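Local coordinates for protein hydrolase, alpha/beta hydrolase FOLD family (Staphylococcus aureus, PDB 2XMZ) that probably catalyses formation of 2-succinyl-6-hydroxy-2,4-cyclohexadiene-1-carboxylate in menaquinone biosynthesis, as the alpha/beta-hydrolase-fold lyase MenH, at residues N16-F21 / N42-T47; V96-A101 / S109-E114. All blocks are in the same frame, centred on the assembly; numbering follows the deposited sequence.

Interaction 1 (N16-F21 / N42-T47); sequences NQVLVF and NYHVIT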
# COMPACT_ATOMS: atom_id res chain seq x y z
N ASN A 16 -22.29 -7.19 -2.27
CA ASN A 16 -21.28 -8.24 -2.37
C ASN A 16 -19.88 -7.73 -2.59
O ASN A 16 -18.96 -8.52 -2.82
CB ASN A 16 -21.66 -9.25 -3.45
CG ASN A 16 -21.95 -10.62 -2.87
OD1 ASN A 16 -23.00 -10.85 -2.24
ND2 ASN A 16 -21.00 -11.54 -3.05
N GLN A 17 -19.72 -6.40 -2.52
CA GLN A 17 -18.46 -5.74 -2.80
C GLN A 17 -17.68 -5.46 -1.51
O GLN A 17 -18.22 -4.89 -0.55
CB GLN A 17 -18.66 -4.45 -3.62
CG GLN A 17 -19.41 -4.61 -4.96
CD GLN A 17 -18.60 -5.32 -6.04
OE1 GLN A 17 -19.07 -6.29 -6.63
NE2 GLN A 17 -17.40 -4.82 -6.32
N VAL A 18 -16.43 -5.91 -1.48
CA VAL A 18 -15.58 -5.65 -0.33
C VAL A 18 -14.31 -4.97 -0.84
O VAL A 18 -13.67 -5.48 -1.76
CB VAL A 18 -15.25 -6.93 0.46
CG1 VAL A 18 -14.40 -6.60 1.69
CG2 VAL A 18 -16.52 -7.63 0.88
N LEU A 19 -13.99 -3.81 -0.27
CA LEU A 19 -12.80 -3.07 -0.65
C LEU A 19 -11.78 -3.19 0.49
O LEU A 19 -12.07 -2.82 1.63
CB LEU A 19 -13.17 -1.60 -0.93
CG LEU A 19 -12.08 -0.57 -1.24
CD1 LEU A 19 -11.23 -0.92 -2.45
CD2 LEU A 19 -12.71 0.82 -1.42
N VAL A 20 -10.60 -3.72 0.16
CA VAL A 20 -9.59 -4.09 1.15
C VAL A 20 -8.41 -3.14 0.98
O VAL A 20 -7.79 -3.11 -0.09
CB VAL A 20 -9.12 -5.54 0.99
CG1 VAL A 20 -8.09 -5.90 2.06
CG2 VAL A 20 -10.32 -6.54 1.05
N PHE A 21 -8.13 -2.36 2.04
CA PHE A 21 -7.07 -1.35 1.99
C PHE A 21 -5.80 -1.82 2.67
O PHE A 21 -5.82 -2.23 3.85
CB PHE A 21 -7.50 -0.06 2.71
CG PHE A 21 -8.47 0.77 1.94
CD1 PHE A 21 -8.01 1.69 1.01
CD2 PHE A 21 -9.83 0.66 2.17
CE1 PHE A 21 -8.91 2.48 0.28
CE2 PHE A 21 -10.74 1.46 1.48
CZ PHE A 21 -10.28 2.36 0.52
N ASN A 42 -21.63 2.31 -0.00
CA ASN A 42 -21.95 1.31 -1.03
C ASN A 42 -21.09 0.05 -0.99
O ASN A 42 -21.34 -0.90 -1.73
CB ASN A 42 -21.81 1.94 -2.43
CG ASN A 42 -22.83 3.05 -2.69
OD1 ASN A 42 -22.46 4.22 -2.81
ND2 ASN A 42 -24.11 2.69 -2.78
N TYR A 43 -20.04 0.04 -0.16
CA TYR A 43 -19.06 -1.05 -0.16
C TYR A 43 -18.70 -1.47 1.26
O TYR A 43 -18.56 -0.63 2.15
CB TYR A 43 -17.78 -0.64 -0.95
CG TYR A 43 -18.08 -0.12 -2.35
CD1 TYR A 43 -18.15 -0.98 -3.43
CD2 TYR A 43 -18.32 1.24 -2.58
CE1 TYR A 43 -18.46 -0.51 -4.72
CE2 TYR A 43 -18.61 1.72 -3.86
CZ TYR A 43 -18.68 0.84 -4.92
OH TYR A 43 -18.99 1.33 -6.18
N HIS A 44 -18.56 -2.78 1.48
CA HIS A 44 -17.91 -3.27 2.69
C HIS A 44 -16.45 -2.85 2.61
O HIS A 44 -15.85 -2.87 1.54
CB HIS A 44 -18.00 -4.79 2.80
CG HIS A 44 -19.40 -5.31 2.90
ND1 HIS A 44 -20.22 -5.05 3.97
CD2 HIS A 44 -20.11 -6.09 2.05
CE1 HIS A 44 -21.38 -5.65 3.78
NE2 HIS A 44 -21.34 -6.29 2.63
N VAL A 45 -15.89 -2.46 3.75
CA VAL A 45 -14.48 -2.03 3.77
C VAL A 45 -13.71 -2.82 4.81
O VAL A 45 -14.16 -2.97 5.94
CB VAL A 45 -14.31 -0.50 4.03
CG1 VAL A 45 -12.82 -0.14 4.22
CG2 VAL A 45 -14.94 0.34 2.91
N ILE A 46 -12.53 -3.30 4.40
CA ILE A 46 -11.58 -3.92 5.31
C ILE A 46 -10.28 -3.13 5.25
O ILE A 46 -9.81 -2.73 4.19
CB ILE A 46 -11.27 -5.39 4.93
CG1 ILE A 46 -12.52 -6.25 5.07
CG2 ILE A 46 -10.14 -5.96 5.81
CD1 ILE A 46 -12.38 -7.63 4.43
N THR A 47 -9.70 -2.89 6.42
CA THR A 47 -8.36 -2.35 6.46
C THR A 47 -7.53 -3.41 7.13
O THR A 47 -8.02 -4.07 8.06
CB THR A 47 -8.29 -1.03 7.24
OG1 THR A 47 -8.74 -1.22 8.57
CG2 THR A 47 -9.12 0.07 6.54
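Neighbouring parallel strands of the central sheet meet here, Leu19 of strand 17-22 bonding through both its backbone polar atoms to strand 44-48. Leu19 N donates to His44 O at 2.8 Å, and Leu19 O accepts from Ile46 N at the same distance, both nearly straight at the hydrogen. Phe21 N to Ile46 O continues the series; at the starting end His44 N reaches Gln17 O more bent, 141° at the hydrogen. The two strands belong to a beta-alpha-beta unit of the alpha/beta hydrolase fold, linked through helix 36-40. On the face carrying Val18, Val20, His44 and Ile46, Ile46 CD1 spans two valines, 3.6 Å from Val18 CG1 and 4.1 Å from Val20 CG2. CG1 of Ile46 is anti to the carbonyl carbon (chi1 -65°), which sets it 3.9 Å from Val18 CG1. The other methyl of Val18, CG2, packs on His44 CB at 3.7 Å. The other face holds Leu19, Phe21, Val45 and Thr47: Val45 CG1 lies in the plane of the Phe21 ring, at its edge, 3.7 Å from Phe21 CD2. Helix 36-40 covers Leu19 and Val45 there, while Tyr32 and Phe88 meet the Phe21 ring.

Interaction 2 (V96-A101 / S109-E114); sequences VALYYA and SNLILE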
# COMPACT_ATOMS: atom_id res chain seq x y z
N VAL A 96 2.71 -5.36 -1.81
CA VAL A 96 1.99 -6.50 -1.29
C VAL A 96 0.76 -6.82 -2.17
O VAL A 96 0.52 -7.99 -2.48
CB VAL A 96 1.60 -6.29 0.19
CG1 VAL A 96 0.70 -7.42 0.69
CG2 VAL A 96 2.86 -6.19 1.03
N ALA A 97 0.02 -5.81 -2.62
CA ALA A 97 -1.18 -6.08 -3.41
C ALA A 97 -0.81 -6.66 -4.77
O ALA A 97 -1.49 -7.57 -5.27
CB ALA A 97 -2.04 -4.81 -3.58
N LEU A 98 0.28 -6.19 -5.36
CA LEU A 98 0.72 -6.79 -6.63
C LEU A 98 1.15 -8.24 -6.43
O LEU A 98 0.76 -9.13 -7.19
CB LEU A 98 1.90 -5.99 -7.21
CG LEU A 98 1.51 -4.76 -8.04
CD1 LEU A 98 2.74 -3.88 -8.27
CD2 LEU A 98 0.95 -5.18 -9.36
N TYR A 99 1.91 -8.50 -5.36
CA TYR A 99 2.36 -9.86 -5.06
C TYR A 99 1.15 -10.74 -4.86
O TYR A 99 1.10 -11.89 -5.35
CB TYR A 99 3.29 -9.90 -3.84
CG TYR A 99 3.92 -11.26 -3.64
CD1 TYR A 99 5.15 -11.55 -4.21
CD2 TYR A 99 3.27 -12.26 -2.92
CE1 TYR A 99 5.75 -12.81 -4.05
CE2 TYR A 99 3.86 -13.54 -2.76
CZ TYR A 99 5.09 -13.79 -3.33
OH TYR A 99 5.69 -15.03 -3.19
N TYR A 100 0.15 -10.20 -4.16
CA TYR A 100 -1.02 -10.97 -3.87
C TYR A 100 -1.86 -11.23 -5.11
O TYR A 100 -2.39 -12.32 -5.25
CB TYR A 100 -1.89 -10.34 -2.77
CG TYR A 100 -2.85 -11.36 -2.23
CD1 TYR A 100 -2.48 -12.22 -1.19
CD2 TYR A 100 -4.13 -11.51 -2.79
CE1 TYR A 100 -3.37 -13.18 -0.71
CE2 TYR A 100 -5.01 -12.44 -2.32
CZ TYR A 100 -4.62 -13.29 -1.28
OH TYR A 100 -5.50 -14.22 -0.82
N ALA A 101 -1.99 -10.23 -5.98
CA ALA A 101 -2.73 -10.41 -7.25
C ALA A 101 -2.14 -11.53 -8.08
O ALA A 101 -2.87 -12.20 -8.81
CB ALA A 101 -2.75 -9.10 -8.08
N SER A 109 -11.25 -9.64 -7.28
CA SER A 109 -12.10 -9.21 -8.36
C SER A 109 -11.48 -8.06 -9.13
O SER A 109 -11.51 -8.05 -10.34
CB SER A 109 -13.46 -8.82 -7.82
OG SER A 109 -14.25 -9.99 -7.69
N ASN A 110 -10.91 -7.10 -8.39
CA ASN A 110 -10.28 -5.90 -8.96
C ASN A 110 -9.02 -5.56 -8.17
O ASN A 110 -8.85 -5.98 -7.00
CB ASN A 110 -11.20 -4.66 -8.88
CG ASN A 110 -12.55 -4.88 -9.54
OD1 ASN A 110 -12.67 -4.89 -10.76
ND2 ASN A 110 -13.58 -5.02 -8.72
N LEU A 111 -8.16 -4.75 -8.79
CA LEU A 111 -6.92 -4.36 -8.16
C LEU A 111 -6.73 -2.86 -8.23
O LEU A 111 -6.97 -2.25 -9.26
CB LEU A 111 -5.74 -5.08 -8.81
CG LEU A 111 -4.35 -4.85 -8.22
CD1 LEU A 111 -4.22 -5.39 -6.74
CD2 LEU A 111 -3.30 -5.47 -9.12
N ILE A 112 -6.33 -2.24 -7.12
CA ILE A 112 -6.04 -0.80 -7.15
C ILE A 112 -4.69 -0.55 -6.53
O ILE A 112 -4.37 -1.03 -5.44
CB ILE A 112 -7.12 0.10 -6.46
CG1 ILE A 112 -8.50 -0.15 -7.06
CG2 ILE A 112 -6.77 1.57 -6.68
CD1 ILE A 112 -9.70 0.47 -6.26
N LEU A 113 -3.90 0.22 -7.26
CA LEU A 113 -2.52 0.49 -6.91
C LEU A 113 -2.30 2.00 -6.86
O LEU A 113 -2.54 2.70 -7.85
CB LEU A 113 -1.61 -0.13 -7.98
CG LEU A 113 -1.83 -1.64 -8.22
CD1 LEU A 113 -0.96 -2.09 -9.37
CD2 LEU A 113 -1.52 -2.46 -6.98
N GLU A 114 -1.81 2.48 -5.73
CA GLU A 114 -1.52 3.88 -5.56
C GLU A 114 -0.04 4.04 -5.29
O GLU A 114 0.49 3.52 -4.28
CB GLU A 114 -2.33 4.51 -4.43
CG GLU A 114 -1.98 6.00 -4.22
CD GLU A 114 -2.42 6.56 -2.87
OE1 GLU A 114 -3.02 5.82 -2.06
OE2 GLU A 114 -2.13 7.75 -2.60
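Ala97 O accepts the helical hydrogen bond from Ala101 N at 2.8 Å, and the same carbonyl oxygen has Leu111 CD1 against it, an apolar neighbour at 3.8 Å. The contact between 96-101 and 109-114 is otherwise made by methyl and methine carbons, with two alanines and one leucine of the helix facing two leucines of the strand. Leu111 has its CG anti to the backbone N (chi1 -176°), and its two methyls divide between successive turns: CD1 lies 3.9 Å from Ala97 CB, and CD2 lies 3.8 Å from Ala101 CB. The alanine side chains, both directed at the strand, are short enough to allow a close approach, the two segment axes coming within 9.0 Å. They run at 154° to each other, roughly antiparallel, as expected within a beta-alpha-beta crossover, here strand 84-90, helix 92-103 and strand 110-114. The helix starts within a GxSxG sequence (Gly89, Ser91, Gly93), a pattern consistent with the nucleophile elbow of the alpha/beta hydrolase fold, and the side chain of Ala97 touches its residues. Two residues beyond Leu111, Leu113 points to the same side of the strand, its CG anti to the carbonyl carbon (chi1 -55°). Its side chain crosses that of Leu98 at about a right angle. The CD1 methyl of Leu113 meets Leu98 CD2 at 3.6 Å, while Leu98 CG is equally distant, at 3.9 Å, from both methyls of Leu113. Leu113 CD2 also turns to Ala97 CB, at 4.2 Å, so that this alanine methyl touches both strand leucines. Outside the two segments, Leu98 also packs on the loop residues Pro118, Leu203 and Ile206. Ile112, directed away from helix 92-103, touches Phe262 of helix 252-266.

How the interactions relate
Both interactions are buried and reach the same sheet, yet they represent two kinds of joint. Interaction 1 is strand beside strand: backbone hydrogen bonds do the joining, and apolar contacts flank them on both faces. Interaction 2 is helix on sheet, made by aliphatic groups on a single face, and it buries much less surface, 202 against 543 Å². Each joins elements of a separate beta-alpha-beta unit. Strand 84-90 lies between strands 17-22 and 110-114 and so links the two regions, whose centres are 14 Å apart and whose nearest atoms are about 4 Å apart without touching. Interaction 2 is the nearer to the chain centre.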